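Local coordinates for protein type II restriction enzyme NlaIV (Neisseria lactamica, PDB 6QM2) that recognises the double-stranded DNA sequence 5'-GGNNCC-3' and cleaves it in the middle, leaving blunt ends with 5'-phosphates, at residues G56-K60 against R61-F65; M187-C190 against L191-V195. One frame throughout, in Å; residues are numbered along the deposited sequence.

Contact 1 (G56-K60 against R61-F65)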
ATOM      1  N   GLY A  56      14.609  14.453   1.515  1.00117.58           N
ATOM      2  CA  GLY A  56      16.014  14.049   1.574  1.00114.58           C
ATOM      3  C   GLY A  56      16.938  14.875   0.692  1.00113.02           C
ATOM      4  O   GLY A  56      18.073  15.145   1.072  1.00117.40           O
ATOM      5  N   TRP A  57      16.452  15.263  -0.486  1.00111.22           N
ATOM      6  CA  TRP A  57      17.211  16.100  -1.429  1.00114.18           C
ATOM      7  C   TRP A  57      17.442  17.510  -0.901  1.00118.54           C
ATOM      8  O   TRP A  57      18.530  18.059  -1.058  1.00123.52           O
ATOM      9  CB  TRP A  57      16.474  16.176  -2.766  1.00113.09           C
ATOM     10  CG  TRP A  57      17.111  17.038  -3.819  1.00111.20           C
ATOM     11  CD1 TRP A  57      17.985  16.635  -4.781  1.00112.79           C
ATOM     12  CD2 TRP A  57      16.881  18.435  -4.044  1.00114.07           C
ATOM     13  NE1 TRP A  57      18.326  17.693  -5.588  1.00114.98           N
ATOM     14  CE2 TRP A  57      17.666  18.812  -5.158  1.00114.45           C
ATOM     15  CE3 TRP A  57      16.096  19.409  -3.409  1.00116.02           C
ATOM     16  CZ2 TRP A  57      17.691  20.123  -5.656  1.00114.09           C
ATOM     17  CZ3 TRP A  57      16.118  20.718  -3.907  1.00115.99           C
ATOM     18  CH2 TRP A  57      16.913  21.058  -5.020  1.00113.38           C
ATOM     19  N   LEU A  58      16.406  18.102  -0.313  1.00118.65           N
ATOM     20  CA  LEU A  58      16.538  19.395   0.353  1.00120.85           C
ATOM     21  C   LEU A  58      17.522  19.300   1.524  1.00125.59           C
ATOM     22  O   LEU A  58      18.413  20.139   1.661  1.00131.26           O
ATOM     23  CB  LEU A  58      15.182  19.887   0.871  1.00117.91           C
ATOM     24  CG  LEU A  58      14.086  20.249  -0.134  1.00115.44           C
ATOM     25  CD1 LEU A  58      12.752  20.373   0.587  1.00113.63           C
ATOM     26  CD2 LEU A  58      14.410  21.527  -0.889  1.00115.24           C
ATOM     27  N   ARG A  59      17.360  18.263   2.344  1.00127.80           N
ATOM     28  CA  ARG A  59      18.158  18.092   3.563  1.00131.13           C
ATOM     29  C   ARG A  59      19.639  17.820   3.251  1.00134.81           C
ATOM     30  O   ARG A  59      20.517  18.242   4.007  1.00135.01           O
ATOM     31  CB  ARG A  59      17.551  16.984   4.443  1.00131.77           C
ATOM     32  CG  ARG A  59      17.788  17.132   5.944  1.00138.46           C
ATOM     33  CD  ARG A  59      16.701  16.445   6.773  1.00140.51           C
ATOM     34  NE  ARG A  59      16.322  15.141   6.209  1.00146.76           N
ATOM     35  CZ  ARG A  59      15.129  14.802   5.703  1.00149.14           C
ATOM     36  NH1 ARG A  59      14.094  15.645   5.683  1.00150.44           N
ATOM     37  NH2 ARG A  59      14.960  13.574   5.217  1.00150.50           N
ATOM     38  N   LYS A  60      19.905  17.141   2.131  1.00138.52           N
ATOM     39  CA  LYS A  60      21.277  16.880   1.671  1.00140.69           C
ATOM     40  C   LYS A  60      21.934  18.090   1.002  1.00136.34           C
ATOM     41  O   LYS A  60      23.159  18.191   0.998  1.00144.92           O
ATOM     42  CB  LYS A  60      21.320  15.679   0.717  1.00146.82           C
ATOM     43  CG  LYS A  60      22.720  15.115   0.504  1.00151.47           C
ATOM     44  CD  LYS A  60      22.699  13.787  -0.235  1.00156.76           C
ATOM     45  CE  LYS A  60      24.031  13.060  -0.121  1.00157.34           C
ATOM     46  NZ  LYS A  60      23.916  11.644  -0.563  1.00159.52           N
ATOM     47  N   ARG A  61      21.139  18.997   0.435  1.00131.90           N
ATOM     48  CA  ARG A  61      21.666  20.265  -0.098  1.00132.49           C
ATOM     49  C   ARG A  61      21.692  21.408   0.930  1.00132.67           C
ATOM     50  O   ARG A  61      21.872  22.571   0.552  1.00127.11           O
ATOM     51  CB  ARG A  61      20.873  20.690  -1.343  1.00131.64           C
ATOM     52  CG  ARG A  61      20.906  19.683  -2.478  1.00132.62           C
ATOM     53  CD  ARG A  61      22.289  19.547  -3.092  1.00137.17           C
ATOM     54  NE  ARG A  61      22.449  18.240  -3.726  1.00137.03           N
ATOM     55  CZ  ARG A  61      21.983  17.907  -4.932  1.00133.48           C
ATOM     56  NH1 ARG A  61      21.309  18.779  -5.687  1.00128.36           N
ATOM     57  NH2 ARG A  61      22.197  16.676  -5.389  1.00131.27           N
ATOM     58  N   GLU A  62      21.510  21.081   2.215  1.00136.20           N
ATOM     59  CA  GLU A  62      21.549  22.052   3.317  1.00142.00           C
ATOM     60  C   GLU A  62      20.417  23.100   3.246  1.00143.31           C
ATOM     61  O   GLU A  62      20.463  24.100   3.970  1.00145.76           O
ATOM     62  CB  GLU A  62      22.924  22.756   3.391  1.00149.93           C
ATOM     63  CG  GLU A  62      24.156  21.843   3.344  1.00150.27           C
ATOM     64  CD  GLU A  62      24.731  21.504   4.716  1.00149.78           C
ATOM     65  OE1 GLU A  62      23.957  21.303   5.681  1.00145.13           O
ATOM     66  OE2 GLU A  62      25.975  21.429   4.824  1.00147.88           O
ATOM     67  N   ILE A  63      19.395  22.854   2.416  1.00137.28           N
ATOM     68  CA  ILE A  63      18.350  23.849   2.150  1.00127.22           C
ATOM     69  C   ILE A  63      17.390  23.910   3.336  1.00124.66           C
ATOM     70  O   ILE A  63      17.014  22.892   3.918  1.00116.82           O
ATOM     71  CB  ILE A  63      17.593  23.585   0.823  1.00123.72           C
ATOM     72  CG1 ILE A  63      18.573  23.664  -0.355  1.00122.92           C
ATOM     73  CG2 ILE A  63      16.459  24.593   0.625  1.00122.63           C
ATOM     74  CD1 ILE A  63      17.996  23.251  -1.693  1.00123.49           C
ATOM     75  N   GLU A  64      17.001  25.133   3.665  1.00126.95           N
ATOM     76  CA  GLU A  64      16.310  25.445   4.900  1.00128.65           C
ATOM     77  C   GLU A  64      14.818  25.203   4.694  1.00120.81           C
ATOM     78  O   GLU A  64      14.254  25.679   3.706  1.00118.15           O
ATOM     79  CB  GLU A  64      16.598  26.912   5.240  1.00139.47           C
ATOM     80  CG  GLU A  64      16.490  27.291   6.704  1.00146.62           C
ATOM     81  CD  GLU A  64      17.080  28.664   6.987  1.00150.37           C
ATOM     82  OE1 GLU A  64      18.209  28.943   6.522  1.00150.05           O
ATOM     83  OE2 GLU A  64      16.416  29.467   7.679  1.00154.46           O
ATOM     84  N   PHE A  65      14.191  24.444   5.597  1.00114.53           N
ATOM     85  CA  PHE A  65      12.735  24.226   5.554  1.00112.21           C
ATOM     86  C   PHE A  65      12.156  23.640   6.839  1.00108.01           C
ATOM     87  O   PHE A  65      12.877  23.090   7.669  1.00105.21           O
ATOM     88  CB  PHE A  65      12.338  23.305   4.386  1.00116.79           C
ATOM     89  CG  PHE A  65      12.823  21.886   4.533  1.00119.18           C
ATOM     90  CD1 PHE A  65      12.065  20.940   5.219  1.00120.11           C
ATOM     91  CD2 PHE A  65      14.035  21.495   3.982  1.00120.14           C
ATOM     92  CE1 PHE A  65      12.515  19.637   5.359  1.00121.42           C
ATOM     93  CE2 PHE A  65      14.488  20.193   4.118  1.00119.21           C
ATOM     94  CZ  PHE A  65      13.729  19.265   4.806  1.00119.40           C
TER
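Ile63 N donates to Leu58 O at 3.0 Å, a bond spanning five residues that ends helix 44-60 in the manner of a Schellman motif, defined here by this 6→1 bond and the apolar pair Ile63 and Leu58. Glu62 supplies the left-handed backbone turn (phi 65°). Two residues before Ile63, Arg61 N bonds to Trp57 O at 3.1 Å, still in helical pattern, and has a second, weak bond to Leu58 O. A chi1 of -59° puts Arg61 CG over the centre of one face of the Trp57 ring, and a bend at chi2 turns the chain back to bring the guanidinium to the indole nitrogen, its plane 62° from that of the ring, with Trp57 NE1 over one guanidinium face. Arg61 NH2 forms salt bridges to Glu20 and to Asp35 of the second subunit; Glu20 also takes a weak hydrogen bond from Trp57 NE1. This exit from the helix meets both its own chain and the dimer partner. Beyond the polar layer, Ile63 divides its methyls: CD1 lies 3.9 Å from Trp57 CZ3, while CG2 reaches Leu58 CD2 at 4.0 Å. The chain then runs back along the helix, and Phe65 covers Leu58 from another side, with Leu58 CD1 over the ring face, 4.1 Å from its centroid, in a CH-pi contact. At the edge of that ring, near its plane, Arg59 NH1 stands 3.7 Å from Phe65 CZ.

Contact 2 (M187-C190 against L191-V195)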
ATOM      1  N   MET A 187      -8.277  24.820 -17.921  1.00109.56           N
ATOM      2  CA  MET A 187      -7.926  25.151 -16.542  1.00104.93           C
ATOM      3  C   MET A 187      -8.246  26.620 -16.296  1.00103.20           C
ATOM      4  O   MET A 187      -8.379  27.394 -17.250  1.00104.00           O
ATOM      5  CB  MET A 187      -6.438  24.901 -16.276  1.00104.98           C
ATOM      6  CG  MET A 187      -5.934  23.497 -16.590  1.00106.30           C
ATOM      7  SD  MET A 187      -6.774  22.171 -15.699  1.00109.01           S
ATOM      8  CE  MET A 187      -7.871  21.544 -16.969  1.00107.36           C
ATOM      9  N   PHE A 188      -8.363  27.004 -15.025  1.00101.06           N
ATOM     10  CA  PHE A 188      -8.676  28.391 -14.666  1.00 98.24           C
ATOM     11  C   PHE A 188      -7.553  29.333 -15.114  1.00100.88           C
ATOM     12  O   PHE A 188      -6.370  29.045 -14.912  1.00 99.48           O
ATOM     13  CB  PHE A 188      -8.929  28.551 -13.165  1.00 94.99           C
ATOM     14  CG  PHE A 188     -10.148  27.825 -12.667  1.00 91.47           C
ATOM     15  CD1 PHE A 188     -11.421  28.323 -12.920  1.00 89.34           C
ATOM     16  CD2 PHE A 188     -10.023  26.657 -11.919  1.00 91.39           C
ATOM     17  CE1 PHE A 188     -12.551  27.662 -12.450  1.00 89.59           C
ATOM     18  CE2 PHE A 188     -11.147  25.995 -11.442  1.00 92.05           C
ATOM     19  CZ  PHE A 188     -12.415  26.497 -11.711  1.00 89.90           C
ATOM     20  N   GLU A 189      -7.941  30.450 -15.727  1.00105.16           N
ATOM     21  CA  GLU A 189      -6.992  31.408 -16.306  1.00109.67           C
ATOM     22  C   GLU A 189      -6.243  32.222 -15.249  1.00111.12           C
ATOM     23  O   GLU A 189      -5.089  32.606 -15.457  1.00113.54           O
ATOM     24  CB  GLU A 189      -7.718  32.349 -17.274  1.00111.68           C
ATOM     25  CG  GLU A 189      -8.230  31.645 -18.526  1.00113.99           C
ATOM     26  CD  GLU A 189      -9.275  32.434 -19.302  1.00117.43           C
ATOM     27  OE1 GLU A 189      -9.593  33.591 -18.939  1.00119.70           O
ATOM     28  OE2 GLU A 189      -9.787  31.877 -20.294  1.00119.72           O
ATOM     29  N   CYS A 190      -6.905  32.481 -14.122  1.00109.18           N
ATOM     30  CA  CYS A 190      -6.325  33.256 -13.034  1.00105.69           C
ATOM     31  C   CYS A 190      -6.888  32.840 -11.677  1.00107.60           C
ATOM     32  O   CYS A 190      -7.885  32.112 -11.594  1.00109.49           O
ATOM     33  CB  CYS A 190      -6.621  34.732 -13.259  1.00103.54           C
ATOM     34  SG  CYS A 190      -8.391  35.097 -13.243  1.00102.51           S
ATOM     35  N   LEU A 191      -6.243  33.332 -10.623  1.00104.51           N
ATOM     36  CA  LEU A 191      -6.674  33.106  -9.243  1.00100.28           C
ATOM     37  C   LEU A 191      -8.121  33.535  -8.989  1.00 97.34           C
ATOM     38  O   LEU A 191      -8.869  32.815  -8.337  1.00 96.85           O
ATOM     39  CB  LEU A 191      -5.741  33.846  -8.276  1.00100.75           C
ATOM     40  CG  LEU A 191      -6.108  33.872  -6.792  1.00103.10           C
ATOM     41  CD1 LEU A 191      -6.238  32.462  -6.250  1.00105.99           C
ATOM     42  CD2 LEU A 191      -5.065  34.649  -6.009  1.00105.37           C
ATOM     43  N   GLU A 192      -8.509  34.699  -9.504  1.00 97.77           N
ATOM     44  CA  GLU A 192      -9.838  35.262  -9.224  1.00101.18           C
ATOM     45  C   GLU A 192     -10.956  34.333  -9.699  1.00 98.66           C
ATOM     46  O   GLU A 192     -11.954  34.148  -8.995  1.00 94.88           O
ATOM     47  CB  GLU A 192     -10.010  36.656  -9.854  1.00106.87           C
ATOM     48  CG  GLU A 192      -9.221  37.782  -9.179  1.00109.59           C
ATOM     49  CD  GLU A 192      -7.775  37.921  -9.651  1.00111.10           C
ATOM     50  OE1 GLU A 192      -7.335  37.150 -10.535  1.00105.54           O
ATOM     51  OE2 GLU A 192      -7.069  38.814  -9.128  1.00112.51           O
ATOM     52  N   ASP A 193     -10.769  33.743 -10.882  1.00 98.76           N
ATOM     53  CA  ASP A 193     -11.746  32.812 -11.460  1.00 99.12           C
ATOM     54  C   ASP A 193     -11.858  31.522 -10.646  1.00 95.67           C
ATOM     55  O   ASP A 193     -12.967  31.066 -10.370  1.00 94.05           O
ATOM     56  CB  ASP A 193     -11.401  32.485 -12.923  1.00102.81           C
ATOM     57  CG  ASP A 193     -11.575  33.682 -13.864  1.00103.61           C
ATOM     58  OD1 ASP A 193     -12.009  34.767 -13.424  1.00105.90           O
ATOM     59  OD2 ASP A 193     -11.272  33.534 -15.065  1.00106.36           O
ATOM     60  N   PHE A 194     -10.713  30.946 -10.270  1.00 93.29           N
ATOM     61  CA  PHE A 194     -10.670  29.790  -9.356  1.00 92.25           C
ATOM     62  C   PHE A 194     -11.463  30.066  -8.074  1.00 92.24           C
ATOM     63  O   PHE A 194     -12.300  29.261  -7.671  1.00 92.75           O
ATOM     64  CB  PHE A 194      -9.214  29.420  -9.022  1.00 92.78           C
ATOM     65  CG  PHE A 194      -9.066  28.353  -7.959  1.00 94.40           C
ATOM     66  CD1 PHE A 194      -9.148  27.008  -8.288  1.00 97.64           C
ATOM     67  CD2 PHE A 194      -8.829  28.693  -6.631  1.00 96.42           C
ATOM     68  CE1 PHE A 194      -9.006  26.027  -7.315  1.00 99.47           C
ATOM     69  CE2 PHE A 194      -8.689  27.715  -5.655  1.00 97.15           C
ATOM     70  CZ  PHE A 194      -8.778  26.380  -5.997  1.00 97.24           C
ATOM     71  N   VAL A 195     -11.206  31.216  -7.458  1.00 90.40           N
ATOM     72  CA  VAL A 195     -11.878  31.592  -6.218  1.00 88.83           C
ATOM     73  C   VAL A 195     -13.373  31.796  -6.467  1.00 89.98           C
ATOM     74  O   VAL A 195     -14.193  31.411  -5.626  1.00 90.05           O
ATOM     75  CB  VAL A 195     -11.241  32.849  -5.571  1.00 89.84           C
ATOM     76  CG1 VAL A 195     -12.056  33.335  -4.372  1.00 87.14           C
ATOM     77  CG2 VAL A 195      -9.804  32.560  -5.140  1.00 89.84           C
TER
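A chi1 of 63° places Cys190 SG between its own backbone N and carbonyl carbon, from where the sulfur faces the first turn of helix 191-204 and accepts a weak hydrogen bond from Asp193 N at 3.6 Å. Cys190 is thus the N-cap, with a thiol in the role more often played by a serine, threonine or aspartate oxygen. Its carbonyl takes up another of the helix's early N-H groups: Phe194 N reaches Cys190 O at 3.3 Å, a long and weak bond but almost straight at 176°. Two residues before the cap, Phe188 sets one face of its ring against the helix. Phe194 CA sits 3.9 Å from the centroid of that ring, close to its normal, as a CH-pi contact. The Phe194 ring, swung anti to its backbone N, meets the same ring with its edge in an offset edge-to-face pair, planes at 83° and centroids 5.7 Å apart. Glu189 OE1 and Asp193 OD2 are like charges 4.2 Å apart, and Lys242 bridges both, which would offset their repulsion; Tyr243 OH also bonds Asp193 OD2. Further out, Trp236 of helix 236-239 touches Phe188, Ile239 meets Asp193, and Phe194 touches Trp149, Thr152 and Ile160, so the start of helix 191-204 packs on helix 236-239 and on the loop joining strands 138-147 and 162-165, while Val195 reaches Trp215 and Phe219 of helix 215-227.

Contacts 1 and 2 show the two ends of the same problem, how a helix stops and how one starts, in a protein of the PD-(D/E)XK clan. The end of helix 44-60 and the start of helix 191-204 lie on opposite sides of the chain's centre; the centres of the two contacts are about 32 Å apart and their nearest atoms about 23 Å, so neither touches the other. Each stands back from a bound ion: the side chain of Phe65 in contact 1 is about 12 Å from the sodium ion held by Ser68, Asn70, Met73 and Pro75, and the side chain of Phe194 in contact 2 about 12 Å from a potassium ion. Of the two, contact 1 alone meets the second subunit.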